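Local coordinates for bacteriorhodopsin (Nanosalina sp., PDB 6EYU), which pumps protons inward across the membrane as a light-driven, retinal-binding xenorhodopsin of the microbial rhodopsin family, at residues Ala92-Leu104 against Pro147-Leu159. Numbering follows the deposited sequence.
Sequences AFHGADTKRYDLL and PFREIAEESSDGL. With MUN ([(2~{S})-2,3-bis(oxidanyl)propyl] (~{E})-undec-2-enoate), chain N; MUN ([(2~{S})-2,3-bis(oxidanyl)propyl] (~{E})-undec-2-enoate), chain V.
The backbones of 92-104 and 147-159 come closest at A92 with A152 and at G95 with S155, each CA pair 4.5 Å apart, where two interhelical turns lie against each other. Deeper in, the F148 ring is a knob among A92, F93, L103 and L104. Its CE1 approaches F93 CE1 at 3.7 Å, the two ring planes only 15° apart but slid so far that they barely overlap; A92 CB and L104 N lie at its edge, and L103 CB packs against CE2. With F148 cut back to an alanine, a gap would probably open between helices 72-93 and 101-124, and the F93 ring would be freer to shift. I151 continues this apolar layer outward: CG2, anti to the backbone N, reaches A96 CB at 3.5 Å, while CD1 extends to F93 and L103. At the exposed end of the contact, the carboxylate of E154 holds the loop at D97 and T98 chiefly through OE1. T98 N donates to E154 OE1 at 3.0 Å, nearly straight (173°) but from above the carboxylate plane, whereas T98 OG1 donates to the syn lone pair of the same OE1 at 2.8 Å; D97 N adds a weak bond. G95, without a side chain, lets its C come within 3.4 Å of S155 CB. One water joins A92 O to G95 N, and another links G95 O with S156 N across the contact. L103 and P147 also border a bound monoacylglycerol, beside R100. This is helix-end packing in a seven-helix rhodopsin bundle, joining the 72-93/101-124 connection to the 147-152/157-183 connection.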
loop_
_atom_site.group_PDB
_atom_site.type_symbol
_atom_site.label_atom_id
_atom_site.label_comp_id
_atom_site.label_asym_id
_atom_site.label_seq_id
_atom_site.Cartn_x
_atom_site.Cartn_y
_atom_site.Cartn_z
ATOM N N ALA A 92 3.349 -9.196 -21.364
ATOM C CA ALA A 92 3.666 -8.350 -22.508
ATOM C C ALA A 92 5.150 -7.995 -22.516
ATOM O O ALA A 92 5.786 -7.974 -23.570
ATOM C CB ALA A 92 2.821 -7.085 -22.477
ATOM N N PHE A 93 5.686 -7.684 -21.341
ATOM C CA PHE A 93 7.077 -7.261 -21.224
ATOM C C PHE A 93 8.017 -8.425 -21.514
ATOM O O PHE A 93 9.199 -8.226 -21.794
ATOM C CB PHE A 93 7.348 -6.709 -19.824
ATOM C CG PHE A 93 6.790 -5.334 -19.601
ATOM C CD1 PHE A 93 6.039 -4.712 -20.583
ATOM C CD2 PHE A 93 7.036 -4.654 -18.420
ATOM C CE1 PHE A 93 5.533 -3.441 -20.390
ATOM C CE2 PHE A 93 6.534 -3.382 -18.219
ATOM C CZ PHE A 93 5.784 -2.773 -19.207
ATOM N N HIS A 94 7.481 -9.638 -21.454
ATOM C CA HIS A 94 8.304 -10.826 -21.272
ATOM C C HIS A 94 9.284 -10.993 -22.429
ATOM O O HIS A 94 10.432 -11.389 -22.227
ATOM C CB HIS A 94 7.423 -12.069 -21.152
ATOM C CG HIS A 94 8.191 -13.328 -20.900
ATOM N ND1 HIS A 94 9.046 -13.475 -19.829
ATOM C CD2 HIS A 94 8.313 -14.459 -21.634
ATOM C CE1 HIS A 94 9.613 -14.666 -19.880
ATOM N NE2 HIS A 94 9.185 -15.284 -20.967
ATOM N N GLY A 95 8.825 -10.698 -23.640
ATOM C CA GLY A 95 9.629 -10.930 -24.834
ATOM C C GLY A 95 10.199 -9.646 -25.407
ATOM O O GLY A 95 10.932 -9.670 -26.396
ATOM N N ALA A 96 9.835 -8.517 -24.806
ATOM C CA ALA A 96 9.912 -7.233 -25.496
ATOM C C ALA A 96 11.204 -6.487 -25.173
ATOM O O ALA A 96 11.796 -6.678 -24.109
ATOM C CB ALA A 96 8.705 -6.374 -25.148
ATOM N N ASP A 97 11.553 -5.542 -26.040
ATOM C CA ASP A 97 12.779 -4.764 -25.893
ATOM C C ASP A 97 12.601 -3.659 -24.857
ATOM O O ASP A 97 13.476 -3.436 -24.020
ATOM C CB ASP A 97 13.169 -4.149 -27.240
ATOM C CG ASP A 97 14.467 -3.369 -27.172
ATOM O OD1 ASP A 97 14.901 -3.032 -26.051
ATOM O OD2 ASP A 97 15.011 -3.027 -28.243
ATOM N N THR A 98 11.533 -2.881 -25.009
ATOM C CA THR A 98 11.282 -1.747 -24.128
ATOM C C THR A 98 10.297 -2.127 -23.028
ATOM O O THR A 98 9.188 -2.583 -23.305
ATOM C CB THR A 98 10.719 -0.544 -24.905
ATOM O OG1 THR A 98 9.649 -0.976 -25.756
ATOM C CG2 THR A 98 11.806 0.106 -25.747
ATOM N N LYS A 99 10.752 -2.035 -21.783
ATOM C CA LYS A 99 9.867 -2.154 -20.631
ATOM C C LYS A 99 9.460 -0.774 -20.129
ATOM O O LYS A 99 10.305 0.020 -19.716
ATOM C CB LYS A 99 10.561 -2.929 -19.509
ATOM C CG LYS A 99 10.516 -4.439 -19.680
ATOM C CD LYS A 99 11.547 -4.922 -20.687
ATOM C CE LYS A 99 11.167 -6.275 -21.263
ATOM N NZ LYS A 99 12.358 -7.089 -21.631
ATOM N N ARG A 100 8.167 -0.476 -20.208
ATOM C CA ARG A 100 7.657 0.826 -19.795
ATOM C C ARG A 100 6.931 0.725 -18.460
ATOM O O ARG A 100 5.709 0.580 -18.414
ATOM C CB ARG A 100 6.719 1.392 -20.862
ATOM C CG ARG A 100 7.442 1.964 -22.069
ATOM C CD ARG A 100 7.571 3.475 -21.973
ATOM N NE ARG A 100 6.457 4.157 -22.624
ATOM C CZ ARG A 100 5.944 5.311 -22.211
ATOM N NH1 ARG A 100 6.501 5.964 -21.200
ATOM N NH2 ARG A 100 4.902 5.837 -22.840
ATOM N N TYR A 101 7.683 0.883 -17.375
ATOM C CA TYR A 101 7.179 0.578 -16.042
ATOM C C TYR A 101 6.259 1.688 -15.544
ATOM O O TYR A 101 5.598 1.542 -14.516
ATOM C CB TYR A 101 8.341 0.389 -15.066
ATOM C CG TYR A 101 9.045 -0.941 -15.207
ATOM C CD1 TYR A 101 8.450 -2.114 -14.758
ATOM C CD2 TYR A 101 10.250 -1.040 -15.890
ATOM C CE1 TYR A 101 9.065 -3.338 -14.930
ATOM C CE2 TYR A 101 10.874 -2.261 -16.065
ATOM C CZ TYR A 101 10.278 -3.407 -15.582
ATOM O OH TYR A 101 10.896 -4.624 -15.752
ATOM N N ASP A 102 6.197 2.785 -16.293
ATOM C CA ASP A 102 5.266 3.865 -15.985
ATOM C C ASP A 102 3.857 3.514 -16.446
ATOM O O ASP A 102 2.880 3.791 -15.749
ATOM C CB ASP A 102 5.722 5.172 -16.638
ATOM C CG ASP A 102 6.113 4.994 -18.092
ATOM O OD1 ASP A 102 6.448 3.856 -18.483
ATOM O OD2 ASP A 102 6.197 6.011 -18.812
ATOM N N LEU A 103 3.766 2.801 -17.564
ATOM C CA LEU A 103 2.498 2.230 -18.007
ATOM C C LEU A 103 2.037 1.134 -17.053
ATOM O O LEU A 103 0.848 1.010 -16.763
ATOM C CB LEU A 103 2.637 1.666 -19.422
ATOM C CG LEU A 103 3.048 2.684 -20.488
ATOM C CD1 LEU A 103 3.074 2.040 -21.866
ATOM C CD2 LEU A 103 2.113 3.883 -20.469
ATOM N N LEU A 104 2.989 0.359 -16.543
ATOM C CA LEU A 104 2.699 -0.639 -15.520
ATOM C C LEU A 104 2.149 0.031 -14.266
ATOM O O LEU A 104 1.178 -0.438 -13.673
ATOM C CB LEU A 104 3.963 -1.428 -15.173
ATOM C CG LEU A 104 3.957 -2.916 -15.533
ATOM C CD1 LEU A 104 4.815 -3.700 -14.552
ATOM C CD2 LEU A 104 2.541 -3.468 -15.568
ATOM N N PRO A 147 -0.936 0.497 -26.055
ATOM C CA PRO A 147 0.487 0.600 -25.740
ATOM C C PRO A 147 1.082 -0.719 -25.255
ATOM O O PRO A 147 2.171 -1.097 -25.684
ATOM C CB PRO A 147 0.541 1.658 -24.630
ATOM C CG PRO A 147 -0.858 1.797 -24.129
ATOM C CD PRO A 147 -1.747 1.452 -25.283
ATOM N N PHE A 148 0.333 -1.452 -24.437
ATOM C CA PHE A 148 0.780 -2.760 -23.971
ATOM C C PHE A 148 0.790 -3.764 -25.117
ATOM O O PHE A 148 1.710 -4.572 -25.237
ATOM C CB PHE A 148 -0.117 -3.265 -22.841
ATOM C CG PHE A 148 0.344 -2.851 -21.475
ATOM C CD1 PHE A 148 1.411 -3.495 -20.871
ATOM C CD2 PHE A 148 -0.132 -1.682 -20.902
ATOM C CE1 PHE A 148 1.919 -3.049 -19.667
ATOM C CE2 PHE A 148 0.373 -1.227 -19.699
ATOM C CZ PHE A 148 1.395 -1.915 -19.077
ATOM N N ARG A 149 -0.159 -3.609 -26.034
ATOM C CA ARG A 149 -0.232 -4.466 -27.210
ATOM C C ARG A 149 0.960 -4.221 -28.126
ATOM O O ARG A 149 1.561 -5.163 -28.644
ATOM C CB ARG A 149 -1.532 -4.205 -27.969
ATOM C CG ARG A 149 -1.666 -5.003 -29.253
ATOM C CD ARG A 149 -2.647 -4.341 -30.205
ATOM N NE ARG A 149 -2.074 -4.135 -31.530
ATOM C CZ ARG A 149 -2.686 -4.464 -32.663
ATOM N NH1 ARG A 149 -2.121 -4.185 -33.830
ATOM N NH2 ARG A 149 -3.869 -5.062 -32.628
ATOM N N GLU A 150 1.301 -2.952 -28.322
ATOM C CA GLU A 150 2.460 -2.586 -29.126
ATOM C C GLU A 150 3.726 -3.215 -28.557
ATOM O O GLU A 150 4.594 -3.669 -29.303
ATOM C CB GLU A 150 2.612 -1.066 -29.176
ATOM C CG GLU A 150 1.632 -0.383 -30.117
ATOM C CD GLU A 150 1.828 1.119 -30.170
ATOM O OE1 GLU A 150 2.984 1.574 -30.043
ATOM O OE2 GLU A 150 0.821 1.846 -30.299
ATOM N N ILE A 151 3.834 -3.224 -27.232
ATOM C CA ILE A 151 5.027 -3.731 -26.567
ATOM C C ILE A 151 5.098 -5.251 -26.677
ATOM O O ILE A 151 6.178 -5.818 -26.850
ATOM C CB ILE A 151 5.051 -3.337 -25.080
ATOM C CG1 ILE A 151 5.279 -1.831 -24.934
ATOM C CG2 ILE A 151 6.138 -4.107 -24.346
ATOM C CD1 ILE A 151 4.936 -1.293 -23.562
ATOM N N ALA A 152 3.936 -5.896 -26.672
ATOM C CA ALA A 152 3.860 -7.336 -26.886
ATOM C C ALA A 152 4.290 -7.692 -28.306
ATOM O O ALA A 152 5.022 -8.659 -28.517
ATOM C CB ALA A 152 2.449 -7.835 -26.618
ATOM N N GLU A 153 3.894 -6.862 -29.265
ATOM C CA GLU A 153 4.202 -7.112 -30.668
ATOM C C GLU A 153 5.681 -6.865 -30.946
ATOM O O GLU A 153 6.200 -7.258 -31.992
ATOM C CB GLU A 153 3.346 -6.218 -31.567
ATOM C CG GLU A 153 1.894 -6.655 -31.663
ATOM C CD GLU A 153 1.052 -5.709 -32.496
ATOM O OE1 GLU A 153 1.617 -4.747 -33.059
ATOM O OE2 GLU A 153 -0.177 -5.917 -32.573
ATOM N N GLU A 154 6.378 -6.316 -29.957
ATOM C CA GLU A 154 7.828 -6.180 -30.021
ATOM C C GLU A 154 8.499 -7.546 -29.953
ATOM O O GLU A 154 9.659 -7.696 -30.337
ATOM C CB GLU A 154 8.327 -5.301 -28.874
ATOM C CG GLU A 154 9.126 -4.089 -29.326
ATOM C CD GLU A 154 9.272 -3.047 -28.235
ATOM O OE1 GLU A 154 9.414 -3.435 -27.056
ATOM O OE2 GLU A 154 9.259 -1.841 -28.558
ATOM N N SER A 155 7.802 -8.513 -29.367
ATOM C CA SER A 155 8.401 -9.806 -29.056
ATOM C C SER A 155 8.170 -10.797 -30.190
ATOM O O SER A 155 7.680 -10.432 -31.259
ATOM C CB SER A 155 7.818 -10.365 -27.757
ATOM O OG SER A 155 6.584 -9.744 -27.442
ATOM N N SER A 156 8.401 -12.071 -29.896
ATOM C CA SER A 156 8.115 -13.144 -30.839
ATOM C C SER A 156 6.616 -13.266 -31.078
ATOM O O SER A 156 5.810 -12.871 -30.235
ATOM C CB SER A 156 8.664 -14.470 -30.309
ATOM O OG SER A 156 7.808 -15.015 -29.320
ATOM N N ASP A 157 6.253 -13.934 -32.167
ATOM C CA ASP A 157 4.855 -14.056 -32.561
ATOM C C ASP A 157 4.071 -14.865 -31.533
ATOM O O ASP A 157 2.929 -14.537 -31.212
ATOM C CB ASP A 157 4.749 -14.715 -33.936
ATOM C CG ASP A 157 5.184 -13.793 -35.059
ATOM O OD1 ASP A 157 5.616 -12.659 -34.764
ATOM O OD2 ASP A 157 5.103 -14.206 -36.235
ATOM N N GLY A 158 4.707 -15.896 -30.985
ATOM C CA GLY A 158 4.087 -16.715 -29.950
ATOM C C GLY A 158 3.761 -15.910 -28.708
ATOM O O GLY A 158 2.658 -16.001 -28.169
ATOM N N LEU A 159 4.718 -15.099 -28.265
ATOM C CA LEU A 159 4.536 -14.270 -27.080
ATOM C C LEU A 159 3.489 -13.190 -27.336
ATOM O O LEU A 159 2.675 -12.883 -26.465
ATOM C CB LEU A 159 5.864 -13.619 -26.682
ATOM C CG LEU A 159 6.473 -14.056 -25.346
ATOM C CD1 LEU A 159 5.749 -15.264 -24.773
ATOM C CD2 LEU A 159 7.956 -14.346 -25.514
HETATM C CAR MUN N . -3.951 5.491 -6.667
HETATM C CAQ MUN N . -2.439 5.269 -6.655
HETATM C CAP MUN N . -1.916 5.354 -8.088
HETATM C CAO MUN N . -0.391 5.343 -8.080
HETATM C CAN MUN N . 0.098 5.067 -9.499
HETATM C CAM MUN N . 1.249 6.011 -9.830
HETATM C CAK MUN N . 2.398 5.194 -10.416
HETATM C CAH MUN N . 2.936 5.898 -11.659
HETATM C CAF MUN N . 4.423 6.188 -11.459
HETATM C CAC MUN N . 5.334 5.755 -12.613
HETATM C CAA MUN N . 6.747 5.313 -12.213
HETATM O OAD MUN N . 7.175 5.530 -11.080
HETATM O OAB MUN N . 7.542 4.939 -13.254
HETATM C CAE MUN N . 8.892 4.867 -12.790
HETATM C CAG MUN N . 9.810 4.428 -13.932
HETATM O OAJ MUN N . 9.177 4.700 -15.185
HETATM C CAI MUN N . 11.128 5.200 -13.846
HETATM O OAL MUN N . 11.862 5.025 -15.061
HETATM C CAQ MUN V . -5.447 6.020 -16.869
HETATM C CAP MUN V . -4.790 5.484 -18.141
HETATM C CAO MUN V . -4.126 6.637 -18.897
HETATM C CAN MUN V . -2.657 6.292 -19.159
HETATM C CAM MUN V . -2.169 7.009 -20.423
HETATM C CAK MUN V . -0.651 6.846 -20.536
HETATM C CAH MUN V . -0.164 7.298 -21.920
HETATM C CAF MUN V . -0.951 6.579 -23.023
HETATM C CAC MUN V . -0.119 5.663 -23.970
HETATM C CAA MUN V . 1.335 6.126 -24.263
HETATM O OAD MUN V . 1.970 6.745 -23.411
HETATM O OAB MUN V . 1.908 5.497 -25.328
HETATM C CAE MUN V . 3.306 5.794 -25.411
HETATM C CAG MUN V . 3.890 5.149 -26.671
HETATM O OAJ MUN V . 2.890 5.108 -27.692
HETATM C CAI MUN V . 5.086 5.968 -27.162
HETATM O OAL MUN V . 5.337 5.667 -28.538
HETATM O O HOH W 1 6.248 -10.529 -24.255
HETATM O O HOH W 2 10.352 -12.164 -27.851
#